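Local coordinates for protein separin (Saccharomyces cerevisiae, PDB 5U1T) that cleaves the cohesin subunit SCC1 as a caspase-like cysteine protease at the onset of anaphase, and is held inactive by securin for most of the cell cycle, at residues K609-L612 and C613-F617. Numbering follows the deposited sequence.
Sequences KMLL and CYLNF
Tyr614 meets the preceding turn through its CB, 3.4 Å from Met610 O, while its phenol ring is carried off the turn, with Met570 and Leu578 among the side chains that touch it. CG lies anti to the backbone N (chi1 -157°), and OH is hydrogen-bonded to the carbonyl of Leu574. The other flat group, the amide of Asn616, likewise leads away from the turn, on the side of Glu651. Four backbone bonds join the two segments: Cys613 N to Lys609 O, Tyr614 N to Met610 O (3.1 Å), Leu615 N to Leu611 O (2.8 Å) and Asn616 N to Leu612 O. The Tyr614 bond is the most bent, with an N-H···O angle of 136°. All four are the i to i+4 bonds of an alpha-helix, here the C-terminal half of helix 602-617 in the helical domain of separase, packed among helices 557-572, 578-590, 621-633 and 642-655. Leu615 leans back over the preceding turn: CG beside its own N (chi1 -77°) is directed towards the carbonyl of Leu611, and CD1 approaches Leu611 CG loosely at 4.5 Å. Met610 packs on Leu566 and Met570, and also on an apolar side chain of the other protein chain.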
loop_
_atom_site.group_PDB
_atom_site.type_symbol
_atom_site.label_atom_id
_atom_site.label_comp_id
_atom_site.label_asym_id
_atom_site.label_seq_id
_atom_site.Cartn_x
_atom_site.Cartn_y
_atom_site.Cartn_z
ATOM N N LYS A 609 6.838 15.419 2.697
ATOM C CA LYS A 609 6.358 14.082 2.999
ATOM C C LYS A 609 5.449 13.562 1.885
ATOM O O LYS A 609 5.603 12.421 1.432
ATOM C CB LYS A 609 5.636 14.054 4.343
ATOM C CG LYS A 609 6.592 14.080 5.527
ATOM C CD LYS A 609 6.110 14.971 6.671
ATOM C CE LYS A 609 4.690 14.649 7.121
ATOM N NZ LYS A 609 4.471 15.146 8.505
ATOM N N MET A 610 4.538 14.405 1.409
ATOM C CA MET A 610 3.631 14.017 0.337
ATOM C C MET A 610 4.365 13.789 -1.009
ATOM O O MET A 610 3.873 13.078 -1.890
ATOM C CB MET A 610 2.535 15.070 0.191
ATOM C CG MET A 610 1.276 14.629 -0.512
ATOM S SD MET A 610 0.789 12.879 -0.335
ATOM C CE MET A 610 0.737 12.560 1.458
ATOM N N LEU A 611 5.548 14.389 -1.146
ATOM C CA LEU A 611 6.298 14.382 -2.403
ATOM C C LEU A 611 7.136 13.122 -2.502
ATOM O O LEU A 611 7.183 12.477 -3.554
ATOM C CB LEU A 611 7.197 15.627 -2.507
ATOM C CG LEU A 611 8.092 15.783 -3.743
ATOM C CD1 LEU A 611 7.258 15.915 -5.003
ATOM C CD2 LEU A 611 9.012 16.972 -3.592
ATOM N N LEU A 612 7.824 12.817 -1.400
ATOM C CA LEU A 612 8.556 11.579 -1.226
ATOM C C LEU A 612 7.619 10.399 -1.459
ATOM O O LEU A 612 7.940 9.480 -2.216
ATOM C CB LEU A 612 9.163 11.497 0.171
ATOM C CG LEU A 612 10.333 12.404 0.521
ATOM C CD1 LEU A 612 10.758 12.157 1.937
ATOM C CD2 LEU A 612 11.494 12.169 -0.409
ATOM N N CYS A 613 6.460 10.443 -0.815
ATOM C CA CYS A 613 5.466 9.396 -0.958
ATOM C C CYS A 613 4.919 9.269 -2.381
ATOM O O CYS A 613 4.646 8.158 -2.833
ATOM C CB CYS A 613 4.323 9.629 0.024
ATOM S SG CYS A 613 2.851 8.621 -0.208
ATOM N N TYR A 614 4.770 10.366 -3.110
ATOM C CA TYR A 614 4.252 10.243 -4.470
ATOM C C TYR A 614 5.366 9.857 -5.441
ATOM O O TYR A 614 5.100 9.237 -6.464
ATOM C CB TYR A 614 3.586 11.532 -4.929
ATOM C CG TYR A 614 2.568 11.395 -6.039
ATOM C CD1 TYR A 614 1.517 10.494 -5.939
ATOM C CD2 TYR A 614 2.631 12.203 -7.167
ATOM C CE1 TYR A 614 0.558 10.390 -6.933
ATOM C CE2 TYR A 614 1.673 12.109 -8.169
ATOM C CZ TYR A 614 0.642 11.193 -8.044
ATOM O OH TYR A 614 -0.313 11.076 -9.024
ATOM N N LEU A 615 6.600 10.243 -5.133
ATOM C CA LEU A 615 7.735 9.800 -5.923
ATOM C C LEU A 615 7.880 8.274 -5.807
ATOM O O LEU A 615 7.967 7.547 -6.797
ATOM C CB LEU A 615 9.029 10.482 -5.470
ATOM C CG LEU A 615 9.281 11.930 -5.879
ATOM C CD1 LEU A 615 10.590 12.377 -5.270
ATOM C CD2 LEU A 615 9.292 12.122 -7.385
ATOM N N ASN A 616 7.901 7.810 -4.569
ATOM C CA ASN A 616 8.016 6.405 -4.260
ATOM C C ASN A 616 6.898 5.542 -4.851
ATOM O O ASN A 616 7.143 4.466 -5.375
ATOM C CB ASN A 616 8.046 6.251 -2.753
ATOM C CG ASN A 616 7.918 4.832 -2.322
ATOM O OD1 ASN A 616 6.828 4.245 -2.366
ATOM N ND2 ASN A 616 9.026 4.266 -1.867
ATOM N N PHE A 617 5.668 6.010 -4.760
ATOM C CA PHE A 617 4.542 5.277 -5.304
ATOM C C PHE A 617 4.609 5.211 -6.833
ATOM O O PHE A 617 4.032 4.310 -7.439
ATOM C CB PHE A 617 3.249 5.926 -4.814
ATOM C CG PHE A 617 1.989 5.430 -5.479
ATOM C CD1 PHE A 617 1.505 6.047 -6.634
ATOM C CD2 PHE A 617 1.250 4.415 -4.912
ATOM C CE1 PHE A 617 0.331 5.630 -7.225
ATOM C CE2 PHE A 617 0.074 3.996 -5.498
ATOM C CZ PHE A 617 -0.381 4.597 -6.670
#